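Local coordinates for protein fusolin (Anomala cuprea entomopoxvirus, PDB 4YN1) that forms the crystalline spindles of an insect poxvirus that enhance its virulence, and probably acts on chitin through a fold of the lytic polysaccharide mono-oxygenase family, at residues Y40-N43 and K44-E48; K164-W167 and P168-E171; V181-R184 and A185-C189. All coordinates share one frame; numbering follows the deposited sequence.

How the contacts relate
The three contacts are local ones that follow one another along the chain, all in the lytic polysaccharide mono-oxygenase-like domain. Contact 1 is the last two turns of helix 32-47, contact 2 the turn that leads into strand 170-176 of the mixed sheet, and contact 3 the bend leaving strand 180-182, an outermost strand of the four-stranded antiparallel sheet. Contacts 1 and 2 do not touch: their centres lie about 26 Å apart and their nearest atoms about 7 Å. Contact 3 is on the opposite side of the chain's centre from both, its centre about 38 Å from contact 1 and about 30 Å from contact 2. The three thus shape separate parts of the domain: a helix end, the entry to one sheet and the exit from the other.

Contact 1 of 3, residues Y40-N43 and K44-E48; sequences YVFN and KVLSE
Phe42 and Leu46 meet one turn apart on the helix, their side chains crossing at a slant: the CD1 methyl of Leu46 comes within 3.6 Å of Phe42 CE2. The ring is carried toward the following turn because CG of Phe42 stands trans to the backbone N (chi1 -176°), while Leu46 sends its CG the other way, beside its own N. Round the helix, Tyr40 and Lys44 form the second i/i+4 pair. The extended lysine chain passes obliquely by the ring, CD lying 4.2 Å from Tyr40 CE2, and a water bridges their ends, 2.8 Å from both Tyr40 OH and Lys44 NZ; it accepts from the ammonium group, which also forms a salt bridge with Asp107. These pairs ride on the C-terminal turns of helix 32-47, where four successive i to i+4 backbone bonds run from Lys44 N to Tyr40 O through Ser47 N to Asn43 O. Val41 and Val45 face helix 52-64, Val41 against Met62 and Val45 against Ala55 and Ala58, and Val45 CG2 rests 3.5 Å from Val41 O. At the helix end the hydroxyl of Ser47 turns back and donates to Lys44 O at 2.8 Å, a carbonyl that also receives a weak bond from Glu48 N.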
loop_
_atom_site.group_PDB
_atom_site.type_symbol
_atom_site.label_atom_id
_atom_site.label_comp_id
_atom_site.label_asym_id
_atom_site.label_seq_id
_atom_site.Cartn_x
_atom_site.Cartn_y
_atom_site.Cartn_z
ATOM N N TYR A 40 -11.371 7.717 -10.768
ATOM C CA TYR A 40 -11.181 6.637 -11.728
ATOM C C TYR A 40 -12.347 5.648 -11.646
ATOM O O TYR A 40 -12.928 5.243 -12.665
ATOM C CB TYR A 40 -9.844 5.927 -11.422
ATOM C CG TYR A 40 -9.545 4.768 -12.326
ATOM C CD1 TYR A 40 -8.889 4.961 -13.537
ATOM C CD2 TYR A 40 -10.001 3.489 -12.028
ATOM C CE1 TYR A 40 -8.693 3.919 -14.424
ATOM C CE2 TYR A 40 -9.776 2.425 -12.896
ATOM C CZ TYR A 40 -9.144 2.654 -14.110
ATOM O OH TYR A 40 -8.942 1.641 -15.005
ATOM N N VAL A 41 -12.667 5.225 -10.435
ATOM C CA VAL A 41 -13.760 4.256 -10.253
ATOM C C VAL A 41 -15.102 4.907 -10.583
ATOM O O VAL A 41 -15.950 4.294 -11.231
ATOM C CB VAL A 41 -13.728 3.657 -8.827
ATOM C CG1 VAL A 41 -14.964 2.801 -8.558
ATOM C CG2 VAL A 41 -12.460 2.838 -8.654
ATOM N N PHE A 42 -15.281 6.133 -10.127
ATOM C CA PHE A 42 -16.513 6.895 -10.367
ATOM C C PHE A 42 -16.739 6.991 -11.883
ATOM O O PHE A 42 -17.791 6.592 -12.368
ATOM C CB PHE A 42 -16.392 8.275 -9.745
ATOM C CG PHE A 42 -17.633 9.137 -9.848
ATOM C CD1 PHE A 42 -18.639 9.050 -8.896
ATOM C CD2 PHE A 42 -17.769 10.069 -10.866
ATOM C CE1 PHE A 42 -19.757 9.895 -8.958
ATOM C CE2 PHE A 42 -18.916 10.867 -10.960
ATOM C CZ PHE A 42 -19.901 10.770 -10.013
ATOM N N ASN A 43 -15.712 7.443 -12.635
ATOM C CA ASN A 43 -15.809 7.538 -14.096
ATOM C C ASN A 43 -15.907 6.188 -14.807
ATOM O O ASN A 43 -16.563 6.099 -15.853
ATOM C CB ASN A 43 -14.663 8.364 -14.661
ATOM C CG ASN A 43 -14.791 9.807 -14.328
ATOM O OD1 ASN A 43 -15.825 10.275 -13.869
ATOM N ND2 ASN A 43 -13.741 10.547 -14.534
ATOM N N LYS A 44 -15.336 5.129 -14.243
ATOM C CA LYS A 44 -15.463 3.786 -14.821
ATOM C C LYS A 44 -16.932 3.338 -14.736
ATOM O O LYS A 44 -17.474 2.824 -15.719
ATOM C CB LYS A 44 -14.571 2.785 -14.082
ATOM C CG LYS A 44 -14.510 1.383 -14.649
ATOM C CD LYS A 44 -13.399 0.598 -13.935
ATOM C CE LYS A 44 -13.469 -0.888 -14.150
ATOM N NZ LYS A 44 -12.371 -1.573 -13.416
ATOM N N VAL A 45 -17.581 3.550 -13.588
ATOM C CA VAL A 45 -18.970 3.134 -13.444
ATOM C C VAL A 45 -19.878 3.904 -14.421
ATOM O O VAL A 45 -20.725 3.283 -15.053
ATOM C CB VAL A 45 -19.465 3.241 -11.989
ATOM C CG1 VAL A 45 -20.984 3.056 -11.903
ATOM C CG2 VAL A 45 -18.740 2.235 -11.102
ATOM N N LEU A 46 -19.702 5.224 -14.529
ATOM C CA LEU A 46 -20.495 6.045 -15.455
ATOM C C LEU A 46 -20.278 5.596 -16.883
ATOM O O LEU A 46 -21.242 5.541 -17.642
ATOM C CB LEU A 46 -20.141 7.523 -15.353
ATOM C CG LEU A 46 -20.484 8.195 -14.065
ATOM C CD1 LEU A 46 -20.050 9.613 -14.105
ATOM C CD2 LEU A 46 -21.968 8.066 -13.743
ATOM N N SER A 47 -19.023 5.245 -17.248
ATOM C CA SER A 47 -18.710 4.769 -18.605
ATOM C C SER A 47 -19.387 3.443 -18.945
ATOM O O SER A 47 -19.574 3.167 -20.125
ATOM C CB SER A 47 -17.199 4.666 -18.825
ATOM O OG SER A 47 -16.629 3.485 -18.283
ATOM N N GLU A 48 -19.697 2.597 -17.926
ATOM C CA GLU A 48 -20.368 1.305 -18.118
ATOM C C GLU A 48 -21.912 1.399 -18.061
ATOM O O GLU A 48 -22.583 0.374 -18.175
ATOM C CB GLU A 48 -19.871 0.272 -17.102
ATOM C CG GLU A 48 -18.435 -0.136 -17.344
ATOM C CD GLU A 48 -17.894 -1.219 -16.433
ATOM O OE1 GLU A 48 -18.697 -1.915 -15.770
ATOM O OE2 GLU A 48 -16.658 -1.401 -16.415
HETATM O O HOH W 1 -9.776 -0.914 -14.133
#

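Contact 2 of 3, residues K164-W167 and P168-E171; sequences KVTW and PLLE
Leu170 points back toward the segment 164-167 and meets Trp167 and Val165. Its CD1 methyl is the bump of the contact, 3.9 Å from CE3 on the benzene part of the indole and 4.2 Å from Val165 CG1, so the branch fits between tryptophan and valine. The CG of Leu170 also lies 3.6 Å from Thr166 O, which floors this hollow. Across the bend, Leu169 runs alongside Thr166: its CG settles 3.5 Å from Thr166 OG1 and its CD1 reaches Lys164 O. Thr166 OG1 lies between backbone N and carbonyl (chi1 64°), from where it also meets the ring of Pro168, whose CD is 3.7 Å away. A short 3-10 turn through Trp167 and Pro168 shapes these hollows, closed by two successive i to i+3 bonds, Leu169 N to Thr166 O (2.9 Å) and Leu170 N to Trp167 O (3.0 Å), both donors well above the carbonyl planes. It delivers the chain into strand 170-176, which pairs with strand 147-154. The indole is edge-to-face with Tyr212 and with Tyr152, which lines the glycan pocket; the Trp167 side chain is about 7 Å from a bound N-acetylglucosamine, a neighbour of the pocket without touching the sugar. The Val165-Leu170-Trp167 cluster is apolar, and the bond from the buried indole NE1 to Val88 O, with the two tyrosines, is consistent with a restrained ring orientation.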
loop_
_atom_site.group_PDB
_atom_site.type_symbol
_atom_site.label_atom_id
_atom_site.label_comp_id
_atom_site.label_asym_id
_atom_site.label_seq_id
_atom_site.Cartn_x
_atom_site.Cartn_y
_atom_site.Cartn_z
ATOM N N LYS A 164 3.073 -0.709 -12.480
ATOM C CA LYS A 164 2.102 -1.330 -11.588
ATOM C C LYS A 164 2.884 -2.222 -10.631
ATOM O O LYS A 164 3.890 -2.829 -11.027
ATOM C CB LYS A 164 1.164 -2.270 -12.371
ATOM C CG LYS A 164 0.214 -1.558 -13.307
ATOM C CD LYS A 164 -0.818 -0.801 -12.537
ATOM C CE LYS A 164 -2.124 -0.605 -13.263
ATOM N NZ LYS A 164 -2.581 0.797 -13.218
ATOM N N VAL A 165 2.380 -2.374 -9.413
ATOM C CA VAL A 165 2.903 -3.362 -8.471
ATOM C C VAL A 165 2.418 -4.729 -9.016
ATOM O O VAL A 165 1.222 -4.913 -9.200
ATOM C CB VAL A 165 2.352 -3.092 -7.053
ATOM C CG1 VAL A 165 2.656 -4.238 -6.118
ATOM C CG2 VAL A 165 2.905 -1.788 -6.501
ATOM N N THR A 166 3.336 -5.640 -9.352
ATOM C CA THR A 166 2.980 -6.956 -9.908
ATOM C C THR A 166 3.934 -7.975 -9.303
ATOM O O THR A 166 5.018 -7.605 -8.829
ATOM C CB THR A 166 3.089 -6.951 -11.468
ATOM O OG1 THR A 166 4.458 -6.719 -11.818
ATOM C CG2 THR A 166 2.271 -5.888 -12.099
ATOM N N TRP A 167 3.523 -9.241 -9.269
ATOM C CA TRP A 167 4.314 -10.284 -8.599
ATOM C C TRP A 167 5.768 -10.464 -9.100
ATOM O O TRP A 167 6.690 -10.530 -8.274
ATOM C CB TRP A 167 3.563 -11.611 -8.586
ATOM C CG TRP A 167 2.331 -11.560 -7.747
ATOM C CD1 TRP A 167 1.033 -11.506 -8.182
ATOM C CD2 TRP A 167 2.279 -11.534 -6.317
ATOM N NE1 TRP A 167 0.183 -11.527 -7.114
ATOM C CE2 TRP A 167 0.919 -11.577 -5.952
ATOM C CE3 TRP A 167 3.247 -11.654 -5.314
ATOM C CZ2 TRP A 167 0.510 -11.613 -4.616
ATOM C CZ3 TRP A 167 2.840 -11.692 -3.987
ATOM C CH2 TRP A 167 1.485 -11.644 -3.652
ATOM N N PRO A 168 6.048 -10.402 -10.406
ATOM C CA PRO A 168 7.469 -10.472 -10.836
ATOM C C PRO A 168 8.327 -9.275 -10.403
ATOM O O PRO A 168 9.557 -9.334 -10.530
ATOM C CB PRO A 168 7.394 -10.590 -12.350
ATOM C CG PRO A 168 5.994 -10.481 -12.723
ATOM C CD PRO A 168 5.126 -10.307 -11.548
ATOM N N LEU A 169 7.707 -8.180 -9.875
ATOM C CA LEU A 169 8.460 -7.044 -9.360
ATOM C C LEU A 169 8.517 -7.054 -7.842
ATOM O O LEU A 169 8.945 -6.051 -7.261
ATOM C CB LEU A 169 7.848 -5.722 -9.853
ATOM C CG LEU A 169 7.760 -5.523 -11.342
ATOM C CD1 LEU A 169 7.278 -4.095 -11.666
ATOM C CD2 LEU A 169 9.104 -5.808 -11.995
ATOM N N LEU A 170 8.131 -8.166 -7.190
ATOM C CA LEU A 170 8.111 -8.280 -5.712
ATOM C C LEU A 170 9.033 -9.382 -5.236
ATOM O O LEU A 170 9.206 -10.382 -5.919
ATOM C CB LEU A 170 6.682 -8.566 -5.230
ATOM C CG LEU A 170 5.675 -7.422 -5.306
ATOM C CD1 LEU A 170 4.298 -7.947 -5.031
ATOM C CD2 LEU A 170 6.013 -6.326 -4.346
ATOM N N GLU A 171 9.689 -9.152 -4.113
ATOM C CA GLU A 171 10.575 -10.089 -3.463
ATOM C C GLU A 171 10.103 -10.326 -2.040
ATOM O O GLU A 171 9.810 -9.373 -1.313
ATOM C CB GLU A 171 12.036 -9.592 -3.523
ATOM C CG GLU A 171 12.422 -8.333 -2.781
ATOM C CD GLU A 171 13.838 -7.885 -3.114
ATOM O OE1 GLU A 171 14.612 -7.616 -2.169
ATOM O OE2 GLU A 171 14.178 -7.812 -4.319
#

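Contact 3 of 3, residues V181-R184 and A185-C189; sequences VNRR and ADSLC
A type I beta turn from Arg184 to Ser187, overlapping at Ser187 with an ST turn, bends the chain out of strand 180-182 at the edge of the antiparallel sheet. Ser187 N closes the first turn on Arg184 O at 3.0 Å, coming from above the carbonyl plane. In the second, Ser187 OG accepts from Cys189 N at 2.7 Å along a nearly straight line; the same hydroxyl is hydrogen-bonded to Glu137, so it ties the loop to strand 131-140. A cis peptide precedes Leu188 within this bend, and Cys189 is linked by a disulfide to Cys139 on that strand. Arg183 spans the loop from its other limb. Its CB packs against Ser187 CB at 3.9 Å, and its CG, placed between the backbone N and the carbonyl carbon (chi1 83°), brings the extended chain along the serine to Cys189. The Arg184 and Asp186 side chains run alongside each other, with OD1 of Asp186 3.3 Å from Arg184 CB, but the carboxylate is turned 80° from the guanidinium plane. Their charged ends do not touch; the salt bridge of Arg184 goes instead to Glu135. At the far end of Arg183, NH1 donates to Cys189 O at 2.8 Å in a bent hydrogen bond, in the carbonyl plane and on a lone pair, while the oxygen itself sits 21° out of the guanidinium plane.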
loop_
_atom_site.group_PDB
_atom_site.type_symbol
_atom_site.label_atom_id
_atom_site.label_comp_id
_atom_site.label_asym_id
_atom_site.label_seq_id
_atom_site.Cartn_x
_atom_site.Cartn_y
_atom_site.Cartn_z
ATOM N N VAL A 181 -0.726 -8.775 20.002
ATOM C CA VAL A 181 -0.192 -8.059 21.163
ATOM C C VAL A 181 -0.979 -6.811 21.457
ATOM O O VAL A 181 -1.684 -6.311 20.607
ATOM C CB VAL A 181 1.327 -7.738 21.006
ATOM C CG1 VAL A 181 2.182 -9.027 20.950
ATOM C CG2 VAL A 181 1.604 -6.842 19.791
ATOM N N ASN A 182 -0.871 -6.301 22.688
ATOM C CA ASN A 182 -1.497 -5.035 23.043
ATOM C C ASN A 182 -0.851 -3.895 22.276
ATOM O O ASN A 182 0.383 -3.814 22.210
ATOM C CB ASN A 182 -1.315 -4.752 24.547
ATOM C CG ASN A 182 -2.136 -5.696 25.387
ATOM O OD1 ASN A 182 -3.218 -6.123 24.999
ATOM N ND2 ASN A 182 -1.623 -6.097 26.505
ATOM N N ARG A 183 -1.674 -2.991 21.729
ATOM C CA ARG A 183 -1.140 -1.826 21.059
ATOM C C ARG A 183 -0.449 -0.932 22.079
ATOM O O ARG A 183 -0.847 -0.899 23.252
ATOM C CB ARG A 183 -2.240 -1.046 20.326
ATOM C CG ARG A 183 -3.024 -0.097 21.225
ATOM C CD ARG A 183 -4.180 0.559 20.506
ATOM N NE ARG A 183 -5.067 1.186 21.483
ATOM C CZ ARG A 183 -6.281 1.660 21.230
ATOM N NH1 ARG A 183 -6.793 1.576 20.011
ATOM N NH2 ARG A 183 -6.997 2.214 22.199
ATOM N N ARG A 184 0.563 -0.203 21.654
ATOM C CA ARG A 184 1.218 0.729 22.572
ATOM C C ARG A 184 0.413 2.016 22.646
ATOM O O ARG A 184 -0.433 2.296 21.775
ATOM C CB ARG A 184 2.645 1.048 22.103
ATOM C CG ARG A 184 3.561 -0.147 22.016
ATOM C CD ARG A 184 5.026 0.303 21.915
ATOM N NE ARG A 184 5.914 -0.827 21.655
ATOM C CZ ARG A 184 6.277 -1.287 20.454
ATOM N NH1 ARG A 184 5.859 -0.685 19.347
ATOM N NH2 ARG A 184 7.081 -2.335 20.357
ATOM N N ALA A 185 0.748 2.862 23.638
ATOM C CA ALA A 185 0.089 4.156 23.833
ATOM C C ALA A 185 0.269 5.088 22.643
ATOM O O ALA A 185 -0.563 5.958 22.417
ATOM C CB ALA A 185 0.612 4.815 25.101
ATOM N N ASP A 186 1.335 4.905 21.854
ATOM C CA ASP A 186 1.567 5.749 20.679
ATOM C C ASP A 186 0.939 5.210 19.399
ATOM O O ASP A 186 1.143 5.794 18.331
ATOM C CB ASP A 186 3.071 5.979 20.461
ATOM C CG ASP A 186 3.883 4.754 20.095
ATOM O OD1 ASP A 186 3.332 3.630 20.157
ATOM O OD2 ASP A 186 5.095 4.910 19.804
ATOM N N SER A 187 0.201 4.094 19.465
ATOM C CA SER A 187 -0.436 3.573 18.243
ATOM C C SER A 187 -1.620 4.568 17.910
ATOM O O SER A 187 -2.115 5.104 18.870
ATOM C CB SER A 187 -0.949 2.163 18.522
ATOM O OG SER A 187 -1.557 1.576 17.389
ATOM N N LEU A 188 -2.066 4.957 16.709
ATOM C CA LEU A 188 -1.918 4.563 15.328
ATOM C C LEU A 188 -3.180 3.713 14.963
ATOM O O LEU A 188 -4.075 4.197 14.263
ATOM C CB LEU A 188 -0.583 3.874 15.128
ATOM C CG LEU A 188 -0.041 3.704 13.785
ATOM C CD1 LEU A 188 0.158 5.055 13.015
ATOM C CD2 LEU A 188 1.224 2.991 13.859
ATOM N N CYS A 189 -3.331 2.552 15.594
ATOM C CA CYS A 189 -4.461 1.668 15.368
ATOM C C CYS A 189 -5.558 2.036 16.362
ATOM O O CYS A 189 -5.551 1.549 17.479
ATOM C CB CYS A 189 -4.015 0.217 15.517
ATOM S SG CYS A 189 -5.335 -1.007 15.325
#